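Long-range contact in uncharacterized protein (Ruminococcus gnavus, PDB 4QAN), which is of unknown function but binds magnesium and has a cystatin-like fold, being a divergent member of the NTF2-like superfamily: residues A[301-313]-A[324-336]. Numbering follows the deposited sequence.
Sequences YMVYLDLIKVIPI and QYAGLYSYNGKNY
Tyr301 O receives the side-chain amide of Asn332 (ND2 to O 3.0 Å) where two antiparallel strands, 305-313 and 324-331, pair as a beta hairpin in the curved sheet of a cystatin-like domain. That N-H runs straight, at 168°, but lands above the carbonyl plane, while Tyr304 N reaches the same oxygen from the opposite face. Selenomethionine Met302 brings SE obliquely beside the Tyr331 ring, a Met-aromatic contact, with its flexible CE 3.6 Å from Tyr331 CE1, while ND2 of Asn332 sits over the centre of one face of that ring. Tyr304 O takes the backbone N of Asn332. With an alanine here in place of the asparagine, Tyr301 O would probably lose its side-chain donor and that face of Tyr331 its amide cover. Leu305, whose CG stands anti to the backbone N (chi1 176°), reaches CD1 across to Tyr331 CB, and Phe274 of helix 254-275 borders it. Asp306 and Ser330 exchange two backbone bonds. Leu307 lies alongside Tyr329, its CD1 over the ring face in a CH-pi contact, 3.7 Å from the centroid; the ring's hydroxyl bonds to Thr338 and Tyr340. Glycine suits position 327, since a CB there would strike Tyr329 OH. Next comes a classic beta bulge: Leu328 O accepts Ile308 N at 2.6 Å and, weakly, Lys309 N. Ile308 thus turns toward the partner strand, its CD1 meeting ND2 of Asn335, an amide held by Tyr329 O and Lys371 NZ, whereas Lys309 sends NZ to Ser378 O and Gln380 O. Ile311 and Ala326 resume regular pairing. Rigid, apolar Pro312 packs obliquely on Tyr325, Pro312 CB standing 3.6 Å from Tyr325 CE2. Small Ala326 leaves Ile313 CD1 4.2 Å from its CB, and a water donates to both Ile313 O and Gln324 O, at 2.7 Å each.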
# COMPACT_ATOMS: atom_id res chain seq x y z
N TYR A 301 -17.51 -12.70 2.07
CA TYR A 301 -18.89 -12.29 1.78
C TYR A 301 -19.01 -11.10 0.82
O TYR A 301 -20.13 -10.66 0.50
CB TYR A 301 -19.63 -12.00 3.07
CG TYR A 301 -19.75 -13.20 3.97
CD1 TYR A 301 -20.49 -14.31 3.58
CD2 TYR A 301 -19.13 -13.23 5.22
CE1 TYR A 301 -20.62 -15.42 4.40
CE2 TYR A 301 -19.26 -14.34 6.05
CZ TYR A 301 -20.01 -15.43 5.63
OH TYR A 301 -20.15 -16.54 6.43
N MSE A 302 -17.86 -10.59 0.35
CA MSE A 302 -17.83 -9.57 -0.68
C MSE A 302 -18.47 -10.05 -1.97
O MSE A 302 -18.89 -9.25 -2.80
CB MSE A 302 -16.39 -9.10 -0.96
CG MSE A 302 -15.82 -8.30 0.21
SE MSE A 302 -16.85 -6.63 0.42
CE MSE A 302 -16.55 -6.50 2.35
N VAL A 303 -18.57 -11.36 -2.15
CA VAL A 303 -19.27 -11.90 -3.30
C VAL A 303 -20.77 -11.55 -3.26
O VAL A 303 -21.46 -11.64 -4.27
CB VAL A 303 -19.04 -13.41 -3.44
CG1 VAL A 303 -19.76 -14.17 -2.35
CG2 VAL A 303 -19.51 -13.88 -4.80
N TYR A 304 -21.27 -11.17 -2.10
CA TYR A 304 -22.65 -10.73 -1.96
C TYR A 304 -22.76 -9.24 -1.69
O TYR A 304 -23.75 -8.77 -1.14
CB TYR A 304 -23.37 -11.54 -0.88
CG TYR A 304 -23.39 -13.02 -1.21
CD1 TYR A 304 -23.97 -13.48 -2.39
CD2 TYR A 304 -22.83 -13.95 -0.34
CE1 TYR A 304 -23.98 -14.82 -2.71
CE2 TYR A 304 -22.86 -15.30 -0.64
CZ TYR A 304 -23.43 -15.72 -1.83
OH TYR A 304 -23.45 -17.06 -2.15
N LEU A 305 -21.74 -8.49 -2.08
CA LEU A 305 -21.89 -7.06 -2.17
C LEU A 305 -22.52 -6.77 -3.52
O LEU A 305 -21.88 -6.96 -4.56
CB LEU A 305 -20.57 -6.34 -2.05
CG LEU A 305 -20.68 -4.83 -2.22
CD1 LEU A 305 -21.36 -4.24 -1.01
CD2 LEU A 305 -19.31 -4.23 -2.43
N ASP A 306 -23.78 -6.33 -3.49
CA ASP A 306 -24.54 -6.03 -4.69
C ASP A 306 -24.89 -4.57 -4.78
O ASP A 306 -25.30 -3.93 -3.81
CB ASP A 306 -25.85 -6.81 -4.71
CG ASP A 306 -25.67 -8.23 -5.20
OD1 ASP A 306 -25.13 -8.39 -6.31
OD2 ASP A 306 -26.09 -9.17 -4.48
N LEU A 307 -24.77 -4.06 -5.99
CA LEU A 307 -25.22 -2.74 -6.32
C LEU A 307 -26.72 -2.83 -6.70
O LEU A 307 -27.11 -3.59 -7.57
CB LEU A 307 -24.35 -2.26 -7.49
CG LEU A 307 -24.02 -0.79 -7.69
CD1 LEU A 307 -23.44 -0.13 -6.46
CD2 LEU A 307 -23.05 -0.73 -8.85
N ILE A 308 -27.57 -2.09 -6.00
CA ILE A 308 -28.99 -2.01 -6.38
C ILE A 308 -29.17 -0.97 -7.49
O ILE A 308 -29.93 -1.18 -8.43
CB ILE A 308 -29.86 -1.65 -5.17
CG1 ILE A 308 -29.82 -2.78 -4.13
CG2 ILE A 308 -31.31 -1.41 -5.59
CD1 ILE A 308 -30.29 -2.34 -2.76
N LYS A 309 -28.47 0.15 -7.37
CA LYS A 309 -28.62 1.26 -8.29
C LYS A 309 -27.42 2.21 -8.21
O LYS A 309 -26.86 2.43 -7.13
CB LYS A 309 -29.90 2.02 -7.96
CG LYS A 309 -30.51 2.75 -9.14
CD LYS A 309 -31.99 3.00 -8.90
CE LYS A 309 -32.62 3.83 -9.99
NZ LYS A 309 -34.04 4.08 -9.63
N VAL A 310 -27.01 2.74 -9.36
CA VAL A 310 -26.04 3.83 -9.45
C VAL A 310 -26.79 5.10 -9.87
O VAL A 310 -27.31 5.17 -10.98
CB VAL A 310 -24.95 3.51 -10.46
CG1 VAL A 310 -23.93 4.65 -10.54
CG2 VAL A 310 -24.30 2.18 -10.09
N ILE A 311 -26.86 6.09 -8.99
CA ILE A 311 -27.80 7.20 -9.17
C ILE A 311 -27.08 8.52 -9.31
O ILE A 311 -26.29 8.88 -8.44
CB ILE A 311 -28.76 7.31 -7.97
CG1 ILE A 311 -29.40 5.96 -7.67
CG2 ILE A 311 -29.83 8.35 -8.27
CD1 ILE A 311 -30.12 5.92 -6.35
N PRO A 312 -27.38 9.28 -10.38
CA PRO A 312 -26.68 10.54 -10.55
C PRO A 312 -27.04 11.55 -9.48
O PRO A 312 -28.22 11.68 -9.09
CB PRO A 312 -27.18 11.04 -11.92
CG PRO A 312 -28.55 10.45 -12.04
CD PRO A 312 -28.43 9.09 -11.40
N ILE A 313 -26.02 12.26 -9.00
CA ILE A 313 -26.25 13.37 -8.08
C ILE A 313 -26.28 14.67 -8.88
O ILE A 313 -25.38 14.95 -9.67
CB ILE A 313 -25.14 13.41 -7.02
CG1 ILE A 313 -25.14 12.10 -6.22
CG2 ILE A 313 -25.29 14.61 -6.10
CD1 ILE A 313 -23.91 11.93 -5.34
N GLN A 324 -20.67 13.41 -10.13
CA GLN A 324 -20.86 12.68 -8.88
C GLN A 324 -22.06 11.75 -8.95
O GLN A 324 -23.13 12.10 -9.47
CB GLN A 324 -21.02 13.65 -7.72
CG GLN A 324 -19.73 14.30 -7.30
CD GLN A 324 -19.94 15.33 -6.20
OE1 GLN A 324 -20.37 15.00 -5.10
NE2 GLN A 324 -19.62 16.57 -6.50
N TYR A 325 -21.87 10.55 -8.41
CA TYR A 325 -22.87 9.52 -8.45
C TYR A 325 -22.94 8.86 -7.08
O TYR A 325 -21.92 8.77 -6.39
CB TYR A 325 -22.50 8.48 -9.54
CG TYR A 325 -22.91 8.90 -10.94
CD1 TYR A 325 -22.11 9.75 -11.71
CD2 TYR A 325 -24.12 8.45 -11.48
CE1 TYR A 325 -22.50 10.14 -12.98
CE2 TYR A 325 -24.51 8.84 -12.75
CZ TYR A 325 -23.70 9.69 -13.49
OH TYR A 325 -24.12 10.06 -14.76
N ALA A 326 -24.13 8.40 -6.71
CA ALA A 326 -24.33 7.62 -5.49
C ALA A 326 -24.51 6.16 -5.82
O ALA A 326 -25.20 5.82 -6.76
CB ALA A 326 -25.55 8.13 -4.73
N GLY A 327 -23.85 5.30 -5.06
CA GLY A 327 -24.04 3.85 -5.16
C GLY A 327 -25.00 3.42 -4.05
O GLY A 327 -24.83 3.81 -2.90
N LEU A 328 -26.03 2.65 -4.42
CA LEU A 328 -26.94 2.06 -3.44
C LEU A 328 -26.72 0.55 -3.47
O LEU A 328 -26.72 -0.06 -4.54
CB LEU A 328 -28.39 2.40 -3.78
CG LEU A 328 -29.48 1.78 -2.91
CD1 LEU A 328 -29.38 2.32 -1.50
CD2 LEU A 328 -30.87 2.05 -3.49
N TYR A 329 -26.50 -0.05 -2.29
CA TYR A 329 -26.02 -1.42 -2.20
C TYR A 329 -26.88 -2.30 -1.32
O TYR A 329 -27.62 -1.82 -0.47
CB TYR A 329 -24.61 -1.47 -1.60
CG TYR A 329 -23.56 -0.61 -2.26
CD1 TYR A 329 -23.51 0.75 -2.03
CD2 TYR A 329 -22.59 -1.17 -3.09
CE1 TYR A 329 -22.56 1.54 -2.61
CE2 TYR A 329 -21.61 -0.38 -3.68
CZ TYR A 329 -21.61 0.98 -3.43
OH TYR A 329 -20.66 1.79 -4.00
N SER A 330 -26.76 -3.61 -1.53
CA SER A 330 -27.07 -4.61 -0.53
C SER A 330 -25.78 -5.37 -0.28
O SER A 330 -25.25 -6.04 -1.17
CB SER A 330 -28.16 -5.58 -1.01
OG SER A 330 -28.27 -6.71 -0.16
N TYR A 331 -25.26 -5.24 0.94
CA TYR A 331 -24.13 -6.05 1.38
C TYR A 331 -24.69 -7.12 2.29
O TYR A 331 -25.00 -6.85 3.45
CB TYR A 331 -23.09 -5.23 2.15
CG TYR A 331 -21.99 -6.10 2.73
CD1 TYR A 331 -21.04 -6.70 1.90
CD2 TYR A 331 -21.91 -6.37 4.10
CE1 TYR A 331 -20.04 -7.51 2.40
CE2 TYR A 331 -20.91 -7.19 4.61
CZ TYR A 331 -19.98 -7.75 3.75
OH TYR A 331 -18.97 -8.58 4.23
N ASN A 332 -24.83 -8.33 1.77
CA ASN A 332 -25.42 -9.45 2.51
C ASN A 332 -26.74 -9.09 3.18
O ASN A 332 -27.01 -9.48 4.32
CB ASN A 332 -24.42 -10.01 3.52
CG ASN A 332 -23.22 -10.63 2.85
OD1 ASN A 332 -23.10 -11.86 2.75
ND2 ASN A 332 -22.34 -9.78 2.33
N GLY A 333 -27.55 -8.33 2.46
CA GLY A 333 -28.90 -8.00 2.88
C GLY A 333 -29.04 -6.71 3.65
O GLY A 333 -30.15 -6.30 3.96
N LYS A 334 -27.92 -6.09 4.00
CA LYS A 334 -27.95 -4.78 4.64
C LYS A 334 -27.63 -3.74 3.59
O LYS A 334 -26.76 -3.95 2.76
CB LYS A 334 -26.96 -4.70 5.81
CG LYS A 334 -27.36 -5.64 6.94
CD LYS A 334 -26.59 -5.38 8.22
CE LYS A 334 -27.26 -6.07 9.41
NZ LYS A 334 -26.61 -5.72 10.70
N ASN A 335 -28.37 -2.64 3.63
CA ASN A 335 -28.32 -1.60 2.61
C ASN A 335 -27.45 -0.44 3.01
O ASN A 335 -27.53 0.05 4.15
CB ASN A 335 -29.72 -1.08 2.31
CG ASN A 335 -30.63 -2.18 1.85
OD1 ASN A 335 -31.65 -2.46 2.48
ND2 ASN A 335 -30.26 -2.83 0.76
N TYR A 336 -26.63 0.01 2.07
CA TYR A 336 -25.71 1.12 2.29
C TYR A 336 -25.75 2.08 1.11
O TYR A 336 -26.22 1.75 0.02
CB TYR A 336 -24.28 0.60 2.46
CG TYR A 336 -24.09 -0.27 3.67
CD1 TYR A 336 -24.36 -1.64 3.63
CD2 TYR A 336 -23.67 0.27 4.88
CE1 TYR A 336 -24.20 -2.45 4.74
CE2 TYR A 336 -23.51 -0.53 6.01
CZ TYR A 336 -23.78 -1.88 5.94
OH TYR A 336 -23.62 -2.67 7.05
O HOH W 1 -17.02 -10.35 3.84
O HOH W 2 -24.28 13.34 -11.60